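Local coordinates for aminoacyl-tRNA synthetase (Cryptosporidium parvum, PDB 5F9Z), which probably charges tRNA(Pro) with proline at the expense of ATP, as a class II prolyl-tRNA synthetase, and is bound here by halofuginone and an ATP analogue, at residues L16-D21 with Y30-V35; D21-F26 with I231-R236. One frame throughout, in Å; residues are numbered along the deposited sequence.

Interactions 1 and 2 follow one another along the N-terminal arm that leads into helix 26-36. In interaction 1 the arm folds back on that helix through residues 16-21; in interaction 2 the next residues, 21-26, reach the hairpin turn 231-236 of the class II catalytic core. Their centres lie about 13 Å apart, Asp21 belongs to both, and they touch where Ala20 CB packs 4.0 Å from Ser25 O. Helix 278-287 lies against both, through Ile284 at Val33 of interaction 1 and through Met285 at Phe26 of interaction 2. Neither enters the nucleotide pocket: the side chain of Ile231 is about 12 Å from the bound ATP analogue.

Interaction 1. Residues L16-D21 with Y30-V35; sequences LGITAD and YSQVIV
The N-terminal arm of the synthetase, an irregular segment at 16-21, runs alongside the first helix of the chain, 26-36, and is tied to it by two hydrogen bonds from the carboxamide of a single glutamine. Gln32 points from the helix toward the arm, with CG anti to its own carbonyl carbon (chi1 -65°) and the chain extended beyond, so that the carboxamide arrives at the backbone of Thr19. Its OE1 accepts the Thr19 amide in a nearly straight bond: Thr19 N to Gln32 OE1 is 2.9 Å with an N-H...O angle of 169°. The donor stands above the carbonyl plane of the amide. The other end of the carboxamide donates to the hydroxyl, Gln32 NE2 to Thr19 OG1 being 2.9 Å, and that oxygen lies close to the amide plane although the bond is more bent, at 141°. Thr19 presents OG1 by holding it in the crowded position between its backbone N and carbonyl carbon.

Two partners on the same helix engage the amide as well, which should fix its rotation further: Lys36 NZ donates to Gln32 OE1, and Gln32 NE2 donates to Asp28 OD1. Lys36 also bonds Gly17 O, so the helix holds the arm at more than one point. Nearer the helix backbone, Ile18 supplies the apolar part. Its CB leaves alongside the helix, but with CG1 anti to the carbonyl carbon CD1 comes inward over the helix backbone, 3.6 Å from Gln32 O, while Ile18 CD1 meets Val33 CG2 at 4.0 Å, the two side chains crossing at about a right angle. On the same side of the amide plane as Ile18, the methyl of Ala20 lies over the nitrogen end of the carboxamide, Ala20 CB being 3.4 Å from Gln32 NE2.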
ATOM      1  N   LEU A  16      19.027   1.187 -20.459  1.00 53.50           N
ATOM      2  CA  LEU A  16      18.594   2.136 -19.443  1.00 48.24           C
ATOM      3  C   LEU A  16      17.082   2.171 -19.288  1.00 44.90           C
ATOM      4  O   LEU A  16      16.588   2.764 -18.324  1.00 43.26           O
ATOM      5  CB  LEU A  16      19.120   3.534 -19.771  1.00 47.93           C
ATOM      6  CG  LEU A  16      20.611   3.745 -19.506  1.00 45.93           C
ATOM      7  CD1 LEU A  16      21.034   5.147 -19.900  1.00 46.16           C
ATOM      8  CD2 LEU A  16      20.929   3.478 -18.043  1.00 43.48           C
ATOM      9  N   GLY A  17      16.341   1.563 -20.214  1.00 42.81           N
ATOM     10  CA  GLY A  17      14.921   1.351 -20.052  1.00 41.41           C
ATOM     11  C   GLY A  17      14.635   0.007 -19.413  1.00 39.50           C
ATOM     12  O   GLY A  17      15.523  -0.680 -18.905  1.00 38.51           O
ATOM     13  N   ILE A  18      13.362  -0.375 -19.447  1.00 37.94           N
ATOM     14  CA  ILE A  18      12.912  -1.648 -18.900  1.00 34.81           C
ATOM     15  C   ILE A  18      12.860  -2.658 -20.038  1.00 35.70           C
ATOM     16  O   ILE A  18      12.140  -2.458 -21.024  1.00 36.62           O
ATOM     17  CB  ILE A  18      11.550  -1.513 -18.205  1.00 33.07           C
ATOM     18  CG1 ILE A  18      11.593  -0.384 -17.173  1.00 32.27           C
ATOM     19  CG2 ILE A  18      11.158  -2.823 -17.543  1.00 30.88           C
ATOM     20  CD1 ILE A  18      12.679  -0.548 -16.128  1.00 30.61           C
ATOM     21  N   THR A  19      13.630  -3.737 -19.905  1.00 33.97           N
ATOM     22  CA  THR A  19      13.723  -4.746 -20.951  1.00 34.58           C
ATOM     23  C   THR A  19      12.766  -5.910 -20.739  1.00 40.63           C
ATOM     24  O   THR A  19      12.390  -6.574 -21.710  1.00 42.61           O
ATOM     25  CB  THR A  19      15.153  -5.283 -21.040  1.00 34.70           C
ATOM     26  OG1 THR A  19      15.491  -5.946 -19.815  1.00 32.48           O
ATOM     27  CG2 THR A  19      16.137  -4.145 -21.277  1.00 35.01           C
ATOM     28  N   ALA A  20      12.365  -6.169 -19.498  1.00 37.70           N
ATOM     29  CA  ALA A  20      11.475  -7.275 -19.192  1.00 36.78           C
ATOM     30  C   ALA A  20      10.021  -6.845 -19.332  1.00 38.31           C
ATOM     31  O   ALA A  20       9.627  -5.770 -18.871  1.00 37.66           O
ATOM     32  CB  ALA A  20      11.730  -7.801 -17.780  1.00 33.30           C
ATOM     33  N   ASP A  21       9.233  -7.701 -19.970  1.00 40.24           N
ATOM     34  CA  ASP A  21       7.820  -7.429 -20.185  1.00 40.99           C
ATOM     35  C   ASP A  21       7.041  -7.618 -18.888  1.00 39.56           C
ATOM     36  O   ASP A  21       7.257  -8.584 -18.151  1.00 32.99           O
ATOM     37  CB  ASP A  21       7.296  -8.356 -21.281  1.00 44.24           C
ATOM     38  CG  ASP A  21       5.859  -8.095 -21.630  1.00 46.04           C
ATOM     39  OD1 ASP A  21       4.982  -8.753 -21.033  1.00 44.60           O
ATOM     40  OD2 ASP A  21       5.609  -7.247 -22.514  1.00 49.36           O
ATOM     41  N   TYR A  30       9.466  -6.210 -12.353  1.00 30.70           N
ATOM     42  CA  TYR A  30       9.376  -5.518 -11.072  1.00 29.46           C
ATOM     43  C   TYR A  30      10.757  -5.145 -10.549  1.00 27.68           C
ATOM     44  O   TYR A  30      10.948  -4.050 -10.007  1.00 26.74           O
ATOM     45  CB  TYR A  30       8.629  -6.392 -10.064  1.00 30.68           C
ATOM     46  CG  TYR A  30       8.350  -5.724  -8.737  1.00 29.04           C
ATOM     47  CD1 TYR A  30       7.591  -4.564  -8.667  1.00 29.43           C
ATOM     48  CD2 TYR A  30       8.828  -6.268  -7.551  1.00 26.82           C
ATOM     49  CE1 TYR A  30       7.328  -3.953  -7.456  1.00 28.84           C
ATOM     50  CE2 TYR A  30       8.569  -5.666  -6.334  1.00 27.47           C
ATOM     51  CZ  TYR A  30       7.818  -4.509  -6.293  1.00 27.45           C
ATOM     52  OH  TYR A  30       7.557  -3.905  -5.084  1.00 25.54           O
ATOM     53  N   SER A  31      11.737  -6.037 -10.715  1.00 28.74           N
ATOM     54  CA  SER A  31      13.087  -5.753 -10.243  1.00 28.05           C
ATOM     55  C   SER A  31      13.715  -4.601 -11.020  1.00 29.33           C
ATOM     56  O   SER A  31      14.307  -3.692 -10.429  1.00 29.16           O
ATOM     57  CB  SER A  31      13.953  -7.008 -10.348  1.00 27.77           C
ATOM     58  OG  SER A  31      15.280  -6.746  -9.923  1.00 29.50           O
ATOM     59  N   GLN A  32      13.592  -4.621 -12.350  1.00 30.59           N
ATOM     60  CA  GLN A  32      14.177  -3.556 -13.159  1.00 32.04           C
ATOM     61  C   GLN A  32      13.509  -2.215 -12.880  1.00 32.69           C
ATOM     62  O   GLN A  32      14.171  -1.171 -12.896  1.00 34.60           O
ATOM     63  CB  GLN A  32      14.073  -3.898 -14.645  1.00 34.30           C
ATOM     64  CG  GLN A  32      14.881  -5.108 -15.077  1.00 24.70           C
ATOM     65  CD  GLN A  32      14.873  -5.299 -16.583  1.00 35.94           C
ATOM     66  OE1 GLN A  32      14.903  -4.329 -17.342  1.00 36.31           O
ATOM     67  NE2 GLN A  32      14.825  -6.551 -17.023  1.00 27.97           N
ATOM     68  N   VAL A  33      12.201  -2.222 -12.619  1.00 31.00           N
ATOM     69  CA  VAL A  33      11.480  -0.970 -12.415  1.00 29.54           C
ATOM     70  C   VAL A  33      11.907  -0.306 -11.110  1.00 27.67           C
ATOM     71  O   VAL A  33      12.131   0.908 -11.062  1.00 27.68           O
ATOM     72  CB  VAL A  33       9.961  -1.217 -12.465  1.00 30.46           C
ATOM     73  CG1 VAL A  33       9.209  -0.059 -11.840  1.00 31.83           C
ATOM     74  CG2 VAL A  33       9.510  -1.414 -13.902  1.00 33.08           C
ATOM     75  N   ILE A  34      12.040  -1.086 -10.036  1.00 27.08           N
ATOM     76  CA  ILE A  34      12.396  -0.497  -8.748  1.00 27.49           C
ATOM     77  C   ILE A  34      13.885  -0.191  -8.637  1.00 27.31           C
ATOM     78  O   ILE A  34      14.272   0.673  -7.841  1.00 27.15           O
ATOM     79  CB  ILE A  34      11.961  -1.409  -7.588  1.00 26.42           C
ATOM     80  CG1 ILE A  34      12.662  -2.766  -7.680  1.00 25.96           C
ATOM     81  CG2 ILE A  34      10.449  -1.577  -7.581  1.00 27.30           C
ATOM     82  CD1 ILE A  34      12.190  -3.766  -6.652  1.00 25.57           C
ATOM     83  N   VAL A  35      14.731  -0.865  -9.408  1.00 25.82           N
ATOM     84  CA  VAL A  35      16.171  -0.621  -9.348  1.00 26.92           C
ATOM     85  C   VAL A  35      16.580   0.518 -10.272  1.00 27.02           C
ATOM     86  O   VAL A  35      17.223   1.479  -9.841  1.00 26.05           O
ATOM     87  CB  VAL A  35      16.945  -1.916  -9.676  1.00 28.79           C
ATOM     88  CG1 VAL A  35      18.413  -1.609  -9.927  1.00 28.76           C
ATOM     89  CG2 VAL A  35      16.800  -2.917  -8.542  1.00 27.75           C
TER

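Interaction 2. Residues D21-F26 with I231-R236; sequences DKITSF and IPEIGR
The tight turn between strands 223-231 and 236-247 of the class II catalytic core, closed by a G1 beta bulge in which Gly235 and Arg236 both face Ile231, receives the segment 21-26 that leads into helix 26-36. Gly235 has positive phi, a conformation that favours glycine. On the other side, Asp21 shapes the approach as an Asx motif: its OD1 accepts the amide of Thr24, although the position of this oxygen is less certain.

Phe26 carries most of the apolar contact. With CG anti to its backbone N (chi1 -177°), the ring projects to the turn and meets three residues, all obliquely. Phe26 CD1 is 3.5 Å from Glu233 CB. On the other ortho carbon, Phe26 CD2 is 3.5 Å from Ile234 CG2. The ring tip, Phe26 CZ, is 3.7 Å from Ile231 CG2. In Glu233 the bend at chi2 (75°) turns the carboxylate toward Lys22; its plane is 14° from that of the Phe26 ring, but the contact with the ring is made by CB.

Lys22 is fully extended and crosses this glutamate obliquely. Its methylene is the nearer part, Lys22 CE to Glu233 OE2 being 3.5 Å, whereas the salt bridge from Lys22 NZ to Glu233 OE2 is long, at 3.8 Å. The ammonium is better satisfied by the carbonyls Gly288 O and Met285 O, so the carboxylate probably adds mainly electrostatic attraction. Ile23 CG1 packs 4.0 Å from Glu233 CG, and one water donates to both Ile23 O and Glu233 O, each 2.6 Å away, bridging the two backbones.

Met285 of helix 278-287 touches both Phe26 and Ile231, so the start of helix 26-36, the strand end at Ile231 and helix 278-287 meet around the ring, while Tyr511 at the C-terminus packs on Ile234.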
ATOM      1  N   ASP A  21       9.233  -7.701 -19.970  1.00 40.24           N
ATOM      2  CA  ASP A  21       7.820  -7.429 -20.185  1.00 40.99           C
ATOM      3  C   ASP A  21       7.041  -7.618 -18.888  1.00 39.56           C
ATOM      4  O   ASP A  21       7.257  -8.584 -18.151  1.00 32.99           O
ATOM      5  CB  ASP A  21       7.296  -8.356 -21.281  1.00 44.24           C
ATOM      6  CG  ASP A  21       5.859  -8.095 -21.630  1.00 46.04           C
ATOM      7  OD1 ASP A  21       4.982  -8.753 -21.033  1.00 44.60           O
ATOM      8  OD2 ASP A  21       5.609  -7.247 -22.514  1.00 49.36           O
ATOM      9  N   LYS A  22       6.128  -6.683 -18.605  1.00 33.99           N
ATOM     10  CA  LYS A  22       5.421  -6.705 -17.325  1.00 32.20           C
ATOM     11  C   LYS A  22       4.530  -7.935 -17.195  1.00 36.86           C
ATOM     12  O   LYS A  22       4.414  -8.513 -16.108  1.00 34.20           O
ATOM     13  CB  LYS A  22       4.590  -5.432 -17.150  1.00 41.85           C
ATOM     14  CG  LYS A  22       3.769  -5.412 -15.862  1.00 39.98           C
ATOM     15  CD  LYS A  22       2.904  -4.166 -15.742  1.00 31.48           C
ATOM     16  CE  LYS A  22       2.112  -4.183 -14.442  1.00 30.21           C
ATOM     17  NZ  LYS A  22       1.282  -2.960 -14.263  1.00 31.64           N
ATOM     18  N   ILE A  23       3.894  -8.353 -18.288  1.00 39.74           N
ATOM     19  CA  ILE A  23       2.933  -9.448 -18.209  1.00 40.98           C
ATOM     20  C   ILE A  23       3.636 -10.799 -18.273  1.00 40.44           C
ATOM     21  O   ILE A  23       3.375 -11.688 -17.453  1.00 39.71           O
ATOM     22  CB  ILE A  23       1.870  -9.305 -19.314  1.00 45.51           C
ATOM     23  CG1 ILE A  23       0.882  -8.192 -18.955  1.00 40.61           C
ATOM     24  CG2 ILE A  23       1.144 -10.622 -19.536  1.00 42.50           C
ATOM     25  CD1 ILE A  23      -0.310  -8.102 -19.889  1.00 45.41           C
ATOM     26  N   THR A  24       4.541 -10.978 -19.237  1.00 38.46           N
ATOM     27  CA  THR A  24       5.160 -12.283 -19.440  1.00 44.73           C
ATOM     28  C   THR A  24       6.364 -12.527 -18.537  1.00 42.06           C
ATOM     29  O   THR A  24       6.705 -13.689 -18.289  1.00 43.61           O
ATOM     30  CB  THR A  24       5.580 -12.451 -20.902  1.00 41.96           C
ATOM     31  OG1 THR A  24       6.493 -11.409 -21.263  1.00 41.26           O
ATOM     32  CG2 THR A  24       4.364 -12.393 -21.816  1.00 46.77           C
ATOM     33  N   SER A  25       7.017 -11.468 -18.039  1.00 39.58           N
ATOM     34  CA  SER A  25       8.175 -11.597 -17.158  1.00 37.39           C
ATOM     35  C   SER A  25       8.011 -10.594 -16.011  1.00 34.75           C
ATOM     36  O   SER A  25       8.754  -9.622 -15.881  1.00 34.03           O
ATOM     37  CB  SER A  25       9.485 -11.378 -17.920  1.00 38.93           C
ATOM     38  OG  SER A  25      10.605 -11.684 -17.110  1.00 39.43           O
ATOM     39  N   PHE A  26       7.021 -10.851 -15.153  1.00 35.35           N
ATOM     40  CA  PHE A  26       6.639  -9.877 -14.133  1.00 35.57           C
ATOM     41  C   PHE A  26       7.730  -9.696 -13.085  1.00 34.62           C
ATOM     42  O   PHE A  26       8.034  -8.564 -12.692  1.00 33.24           O
ATOM     43  CB  PHE A  26       5.328 -10.302 -13.473  1.00 36.75           C
ATOM     44  CG  PHE A  26       4.822  -9.326 -12.451  1.00 35.64           C
ATOM     45  CD1 PHE A  26       4.078  -8.225 -12.837  1.00 34.92           C
ATOM     46  CD2 PHE A  26       5.087  -9.510 -11.104  1.00 35.91           C
ATOM     47  CE1 PHE A  26       3.606  -7.326 -11.901  1.00 34.80           C
ATOM     48  CE2 PHE A  26       4.619  -8.614 -10.163  1.00 34.85           C
ATOM     49  CZ  PHE A  26       3.878  -7.520 -10.562  1.00 34.43           C
ATOM     50  N   ILE A 231      -3.058  -8.103  -7.789  1.00 28.40           N
ATOM     51  CA  ILE A 231      -2.112  -7.886  -8.881  1.00 28.16           C
ATOM     52  C   ILE A 231      -2.486  -8.828 -10.019  1.00 29.36           C
ATOM     53  O   ILE A 231      -2.198 -10.032  -9.944  1.00 29.75           O
ATOM     54  CB  ILE A 231      -0.662  -8.107  -8.425  1.00 28.28           C
ATOM     55  CG1 ILE A 231      -0.383  -7.334  -7.134  1.00 26.37           C
ATOM     56  CG2 ILE A 231       0.310  -7.688  -9.519  1.00 27.42           C
ATOM     57  CD1 ILE A 231      -0.554  -5.837  -7.265  1.00 25.16           C
ATOM     58  N   PRO A 232      -3.128  -8.334 -11.082  1.00 30.33           N
ATOM     59  CA  PRO A 232      -3.599  -9.244 -12.140  1.00 32.03           C
ATOM     60  C   PRO A 232      -2.486  -9.986 -12.858  1.00 36.02           C
ATOM     61  O   PRO A 232      -2.689 -11.136 -13.267  1.00 38.22           O
ATOM     62  CB  PRO A 232      -4.354  -8.306 -13.095  1.00 30.40           C
ATOM     63  CG  PRO A 232      -4.696  -7.104 -12.270  1.00 30.36           C
ATOM     64  CD  PRO A 232      -3.559  -6.945 -11.309  1.00 28.76           C
ATOM     65  N   GLU A 233      -1.313  -9.368 -13.019  1.00 37.52           N
ATOM     66  CA  GLU A 233      -0.252  -9.976 -13.817  1.00 40.07           C
ATOM     67  C   GLU A 233       0.278 -11.265 -13.204  1.00 41.24           C
ATOM     68  O   GLU A 233       0.900 -12.063 -13.914  1.00 42.98           O
ATOM     69  CB  GLU A 233       0.893  -8.981 -14.018  1.00 40.29           C
ATOM     70  CG  GLU A 233       0.569  -7.822 -14.958  1.00 41.01           C
ATOM     71  CD  GLU A 233      -0.341  -6.783 -14.329  1.00 40.90           C
ATOM     72  OE1 GLU A 233      -0.527  -6.819 -13.095  1.00 40.68           O
ATOM     73  OE2 GLU A 233      -0.871  -5.929 -15.070  1.00 41.59           O
ATOM     74  N   ILE A 234       0.054 -11.489 -11.910  1.00 40.18           N
ATOM     75  CA  ILE A 234       0.388 -12.752 -11.266  1.00 41.54           C
ATOM     76  C   ILE A 234      -0.821 -13.420 -10.634  1.00 42.16           C
ATOM     77  O   ILE A 234      -0.684 -14.502 -10.057  1.00 41.99           O
ATOM     78  CB  ILE A 234       1.506 -12.577 -10.217  1.00 41.66           C
ATOM     79  CG1 ILE A 234       1.079 -11.582  -9.139  1.00 40.37           C
ATOM     80  CG2 ILE A 234       2.798 -12.140 -10.884  1.00 42.64           C
ATOM     81  CD1 ILE A 234       2.117 -11.380  -8.070  1.00 40.51           C
ATOM     82  N   GLY A 235      -2.000 -12.807 -10.724  1.00 42.43           N
ATOM     83  CA  GLY A 235      -3.215 -13.426 -10.224  1.00 42.21           C
ATOM     84  C   GLY A 235      -3.218 -13.699  -8.738  1.00 40.15           C
ATOM     85  O   GLY A 235      -3.804 -14.694  -8.299  1.00 40.58           O
ATOM     86  N   ARG A 236      -2.582 -12.840  -7.948  1.00 38.01           N
ATOM     87  CA  ARG A 236      -2.505 -13.030  -6.507  1.00 39.14           C
ATOM     88  C   ARG A 236      -2.984 -11.775  -5.798  1.00 37.35           C
ATOM     89  O   ARG A 236      -2.535 -10.667  -6.113  1.00 37.99           O
ATOM     90  CB  ARG A 236      -1.079 -13.381  -6.066  1.00 42.76           C
ATOM     91  CG  ARG A 236      -0.584 -14.694  -6.640  1.00 47.40           C
ATOM     92  CD  ARG A 236       0.497 -15.319  -5.778  1.00 49.99           C
ATOM     93  NE  ARG A 236       0.186 -16.710  -5.466  1.00 53.04           N
ATOM     94  CZ  ARG A 236       0.369 -17.723  -6.307  1.00 56.55           C
ATOM     95  NH1 ARG A 236       0.863 -17.504  -7.518  1.00 57.66           N
ATOM     96  NH2 ARG A 236       0.056 -18.958  -5.940  1.00 58.43           N
TER
HETATM   97  O   HOH W   1       0.997 -11.964 -16.549  1.00 28.15           O